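Side-chain contacts in forkhead-associated 1 (Saccharomyces cerevisiae, PDB 6C4U), which is an engineered phosphothreonine-binding FHA domain, made to recognise a phosphorylated peptide of the human transcription factor c-Myc: residues I63-G66 against N70-L73; Y48-I53 against L113-F118. All coordinates share one frame; numbering follows the deposited sequence.

Contact 1: residues I63-G66 against N70-L73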
loop_
_atom_site.group_PDB
_atom_site.type_symbol
_atom_site.label_atom_id
_atom_site.label_comp_id
_atom_site.label_asym_id
_atom_site.label_seq_id
_atom_site.Cartn_x
_atom_site.Cartn_y
_atom_site.Cartn_z
ATOM N N ILE F 63 0.300 4.047 0.554
ATOM C CA ILE F 63 1.727 3.876 0.383
ATOM C C ILE F 63 2.237 5.190 -0.165
ATOM O O ILE F 63 1.667 5.739 -1.099
ATOM C CB ILE F 63 2.052 2.668 -0.524
ATOM C CG1 ILE F 63 1.657 1.384 0.216
ATOM C CG2 ILE F 63 3.529 2.649 -0.903
ATOM C CD1 ILE F 63 1.818 0.112 -0.567
ATOM N N LEU F 64 3.289 5.704 0.448
ATOM C CA LEU F 64 3.816 7.013 0.106
ATOM C C LEU F 64 5.197 6.865 -0.491
ATOM O O LEU F 64 6.034 6.155 0.057
ATOM C CB LEU F 64 3.921 7.873 1.355
ATOM C CG LEU F 64 2.663 8.490 1.925
ATOM C CD1 LEU F 64 1.546 7.509 2.212
ATOM C CD2 LEU F 64 3.098 9.264 3.167
ATOM N N LEU F 65 5.439 7.566 -1.585
ATOM C CA LEU F 65 6.778 7.648 -2.153
ATOM C C LEU F 65 7.501 8.834 -1.536
ATOM O O LEU F 65 7.129 9.964 -1.775
ATOM C CB LEU F 65 6.732 7.788 -3.679
ATOM C CG LEU F 65 8.082 7.940 -4.384
ATOM C CD1 LEU F 65 9.077 6.853 -4.042
ATOM C CD2 LEU F 65 7.893 7.912 -5.886
ATOM N N GLY F 66 8.529 8.555 -0.745
ATOM C CA GLY F 66 9.392 9.565 -0.125
ATOM C C GLY F 66 10.362 10.236 -1.082
ATOM O O GLY F 66 10.537 9.802 -2.219
ATOM N N ASN F 70 12.206 5.868 -1.204
ATOM C CA ASN F 70 11.658 4.760 -0.409
ATOM C C ASN F 70 10.166 4.917 -0.194
ATOM O O ASN F 70 9.578 5.959 -0.425
ATOM C CB ASN F 70 12.333 4.676 0.968
ATOM C CG ASN F 70 13.782 4.240 0.892
ATOM O OD1 ASN F 70 14.222 3.602 -0.068
ATOM N ND2 ASN F 70 14.525 4.567 1.936
ATOM N N LEU F 71 9.550 3.836 0.266
ATOM C CA LEU F 71 8.111 3.736 0.388
ATOM C C LEU F 71 7.736 3.666 1.854
ATOM O O LEU F 71 8.434 3.059 2.650
ATOM C CB LEU F 71 7.611 2.515 -0.352
ATOM C CG LEU F 71 7.961 2.452 -1.839
ATOM C CD1 LEU F 71 7.592 1.135 -2.468
ATOM C CD2 LEU F 71 7.356 3.642 -2.587
ATOM N N LEU F 72 6.613 4.268 2.198
ATOM C CA LEU F 72 6.099 4.283 3.552
ATOM C C LEU F 72 4.665 3.802 3.571
ATOM O O LEU F 72 3.913 4.079 2.639
ATOM C CB LEU F 72 6.154 5.699 4.104
ATOM C CG LEU F 72 7.550 6.269 4.270
ATOM C CD1 LEU F 72 7.426 7.778 4.406
ATOM C CD2 LEU F 72 8.252 5.709 5.496
ATOM N N LEU F 73 4.293 3.136 4.660
ATOM C CA LEU F 73 2.952 2.595 4.836
ATOM C C LEU F 73 2.180 3.349 5.942
ATOM O O LEU F 73 2.614 3.375 7.102
ATOM C CB LEU F 73 3.056 1.101 5.155
ATOM C CG LEU F 73 1.782 0.418 5.678
ATOM C CD1 LEU F 73 0.720 0.347 4.609
ATOM C CD2 LEU F 73 2.067 -0.965 6.180
#
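Leu65 and Leu71 meet where two antiparallel strands of a beta hairpin run side by side, and the pair illustrates how torsions let facing leucines share a sheet surface. Leu65 carries CG anti to its own backbone N (chi1 178°), whereas Leu71 turns CG back beside its N (chi1 -58°). The two side chains slant across one another, and CD1 of Leu65 lies 3.9 Å from CD2 of Leu71. On the same face, Ile63 reaches diagonally rather than to its direct partner Leu73: the CG2 branch of Ile63 rests 4.1 Å from Leu71 CB, leaving CG1 to run the other way. This face looks into the sandwich, where Phe6 of strand 4-10 covers both Ile63 and Leu71.

The opposite face holds Leu64 and Leu72, which meet at their roots, CB of Leu64 standing 4.2 Å from CB of Leu72, while their branched ends diverge. Leu64 packs onward against Ile34 and Val37 of the neighbouring strand 34-41.

Leu64 and Leu72 are themselves a hydrogen-bonded pair: Leu64 N donates to Leu72 O at 2.8 Å and Leu72 N returns a bond to Leu64 O at 2.9 Å. Nearer the turn, Gly66 N donates to Asn70 O, 2.8 Å away, while the Asn70 side chain leaves the hairpin and bonds through OD1 to Lys124 NZ. Polar linkage between the segments is thus confined to the backbone; the side chains add apolar contact, so the main chain sets the register and the leucines and isoleucine make both faces of the hairpin apolar.

Contact 2: residues Y48-I53 against L113-F118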
loop_
_atom_site.group_PDB
_atom_site.type_symbol
_atom_site.label_atom_id
_atom_site.label_comp_id
_atom_site.label_asym_id
_atom_site.label_seq_id
_atom_site.Cartn_x
_atom_site.Cartn_y
_atom_site.Cartn_z
ATOM N N TYR F 48 -5.748 0.893 -5.644
ATOM C CA TYR F 48 -5.834 -0.567 -5.607
ATOM C C TYR F 48 -7.114 -0.935 -4.901
ATOM O O TYR F 48 -7.305 -0.592 -3.734
ATOM C CB TYR F 48 -4.665 -1.144 -4.815
ATOM C CG TYR F 48 -4.435 -2.634 -4.974
ATOM C CD1 TYR F 48 -3.768 -3.138 -6.073
ATOM C CD2 TYR F 48 -4.821 -3.530 -3.982
ATOM C CE1 TYR F 48 -3.535 -4.524 -6.199
ATOM C CE2 TYR F 48 -4.547 -4.879 -4.070
ATOM C CZ TYR F 48 -3.959 -5.384 -5.203
ATOM O OH TYR F 48 -3.665 -6.718 -5.337
ATOM N N HIS F 49 -8.002 -1.630 -5.603
ATOM C CA HIS F 49 -9.255 -2.046 -4.998
ATOM C C HIS F 49 -8.995 -3.332 -4.231
ATOM O O HIS F 49 -8.662 -4.353 -4.827
ATOM C CB HIS F 49 -10.318 -2.237 -6.067
ATOM C CG HIS F 49 -11.682 -2.463 -5.509
ATOM N ND1 HIS F 49 -12.550 -3.405 -6.014
ATOM C CD2 HIS F 49 -12.325 -1.876 -4.469
ATOM C CE1 HIS F 49 -13.676 -3.373 -5.320
ATOM N NE2 HIS F 49 -13.560 -2.459 -4.373
ATOM N N LEU F 50 -9.113 -3.277 -2.910
ATOM C CA LEU F 50 -9.009 -4.483 -2.085
ATOM C C LEU F 50 -10.244 -5.381 -2.159
ATOM O O LEU F 50 -10.225 -6.478 -1.617
ATOM C CB LEU F 50 -8.732 -4.120 -0.625
ATOM C CG LEU F 50 -7.418 -3.392 -0.345
ATOM C CD1 LEU F 50 -7.295 -3.025 1.121
ATOM C CD2 LEU F 50 -6.242 -4.278 -0.720
ATOM N N GLY F 51 -11.314 -4.901 -2.791
ATOM C CA GLY F 51 -12.533 -5.679 -2.994
ATOM C C GLY F 51 -13.628 -5.210 -2.052
ATOM O O GLY F 51 -13.344 -4.553 -1.050
ATOM N N ASN F 52 -14.871 -5.572 -2.351
ATOM C CA ASN F 52 -16.031 -5.076 -1.609
ATOM C C ASN F 52 -16.283 -5.874 -0.331
ATOM O O ASN F 52 -17.373 -6.352 -0.091
ATOM C CB ASN F 52 -17.269 -5.042 -2.528
ATOM C CG ASN F 52 -17.089 -4.105 -3.720
ATOM O OD1 ASN F 52 -16.619 -2.978 -3.574
ATOM N ND2 ASN F 52 -17.466 -4.562 -4.900
ATOM N N ILE F 53 -15.250 -5.956 0.501
ATOM C CA ILE F 53 -15.229 -6.726 1.742
ATOM C C ILE F 53 -15.500 -5.724 2.877
ATOM O O ILE F 53 -14.677 -4.840 3.117
ATOM C CB ILE F 53 -13.844 -7.375 1.993
ATOM C CG1 ILE F 53 -13.347 -8.141 0.749
ATOM C CG2 ILE F 53 -13.865 -8.257 3.238
ATOM C CD1 ILE F 53 -12.320 -7.388 0.021
ATOM N N LEU F 113 -6.602 -11.014 3.861
ATOM C CA LEU F 113 -6.133 -10.675 2.518
ATOM C C LEU F 113 -4.661 -10.234 2.669
ATOM O O LEU F 113 -4.304 -9.543 3.627
ATOM C CB LEU F 113 -7.012 -9.589 1.953
ATOM C CG LEU F 113 -6.610 -8.993 0.573
ATOM C CD1 LEU F 113 -6.190 -9.986 -0.509
ATOM C CD2 LEU F 113 -7.739 -8.117 0.047
ATOM N N SER F 114 -3.819 -10.715 1.757
ATOM C CA SER F 114 -2.368 -10.598 1.949
ATOM C C SER F 114 -1.706 -10.169 0.657
ATOM O O SER F 114 -1.907 -10.800 -0.394
ATOM C CB SER F 114 -1.796 -11.926 2.394
ATOM O OG SER F 114 -0.483 -11.776 2.883
ATOM N N LEU F 115 -0.953 -9.068 0.732
ATOM C CA LEU F 115 -0.309 -8.456 -0.428
ATOM C C LEU F 115 1.188 -8.394 -0.167
ATOM O O LEU F 115 1.611 -8.228 0.975
ATOM C CB LEU F 115 -0.814 -7.044 -0.644
ATOM C CG LEU F 115 -2.312 -6.801 -0.623
ATOM C CD1 LEU F 115 -2.545 -5.306 -0.959
ATOM C CD2 LEU F 115 -3.093 -7.766 -1.503
ATOM N N VAL F 116 1.985 -8.507 -1.225
ATOM C CA VAL F 116 3.430 -8.486 -1.079
ATOM C C VAL F 116 4.025 -7.418 -1.976
ATOM O O VAL F 116 3.679 -7.334 -3.163
ATOM C CB VAL F 116 4.038 -9.867 -1.392
ATOM C CG1 VAL F 116 5.556 -9.831 -1.324
ATOM C CG2 VAL F 116 3.514 -10.885 -0.386
ATOM N N ILE F 117 4.928 -6.619 -1.399
ATOM C CA ILE F 117 5.508 -5.487 -2.111
ATOM C C ILE F 117 6.814 -5.930 -2.703
ATOM O O ILE F 117 7.652 -6.527 -1.987
ATOM C CB ILE F 117 5.783 -4.279 -1.169
ATOM C CG1 ILE F 117 4.548 -3.937 -0.332
ATOM C CG2 ILE F 117 6.224 -3.051 -1.953
ATOM C CD1 ILE F 117 3.296 -3.717 -1.141
ATOM N N PHE F 118 6.973 -5.647 -3.998
ATOM C CA PHE F 118 8.212 -5.933 -4.691
ATOM C C PHE F 118 8.653 -4.584 -5.227
ATOM O O PHE F 118 7.948 -3.950 -6.017
ATOM C CB PHE F 118 8.040 -7.008 -5.743
ATOM C CG PHE F 118 9.226 -7.191 -6.629
ATOM C CD1 PHE F 118 10.509 -7.526 -6.146
ATOM C CD2 PHE F 118 9.060 -7.082 -7.963
ATOM C CE1 PHE F 118 11.555 -7.713 -6.998
ATOM C CE2 PHE F 118 10.137 -7.293 -8.865
ATOM C CZ PHE F 118 11.379 -7.596 -8.360
#
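Leu113 and Leu115 face Tyr48 and Leu50 across the interior of the FHA beta sandwich, a good example of how such a fold joins its two sheets by apolar side chains. The segment 113-118 belongs to strand 112-119 of the antiparallel sheet, and 48-53 begins as the short edge strand 48-49 of the mixed sheet before leaving it as a loop.

The walk starts at Leu113, whose CD2 does the touching. With CG anti to the backbone N (chi1 175°), the branch is carried across to the root of the Leu50 side chain, where CD2 of Leu113 sits 4.2 Å from Leu50 CB. The two side chains cross at a slant, and Leu50 CD2 lies at the same 4.2 Å from that Leu113 methyl. Ser114 points to the other side of its strand, and its OG bonds to Glu101 OE2.

Leu115 turns inward again and is shared between two partners. Its CD1 touches both, 3.8 Å from Leu50 CD2 and 3.7 Å from Tyr48 CE2, the three atoms forming a compact triangle. Leu50 CD2 in turn lies at the edge of the Tyr48 ring, in its plane, so methyls of both segments touch the phenol; Phe40 meets the same ring, the two planes inclined at about 40°. Phe61 of strand 61-66 touches both Leu50 and Leu115 and extends the cluster. Tyr48 and Leu115 lie alongside each other and point in opposite directions, which leaves the phenolic OH of Tyr48 beside the CD2 methyl of Leu115, 4.0 Å away.

How the contacts relate
From the N terminus, the chain first reaches 48-53, the earlier half of contact 2, and then enters strand 61-66. Contact 1 closes at once, a hairpin whose segments are separated by three residues of turn. Only after strands 82-83, 86-87, 94-96 and 101-105 does the chain arrive at 113-118 and close contact 2, so the hairpin is nested inside that long loop. Contact 1 works within the mixed sheet, whereas contact 2 ties that sheet's edge strand to the antiparallel sheet. Their centres lie about 16 Å apart, yet they touch through the core: Ile63 CD1 of contact 1 packs 4.1 Å from Ile117 CD1 of segment 113-118.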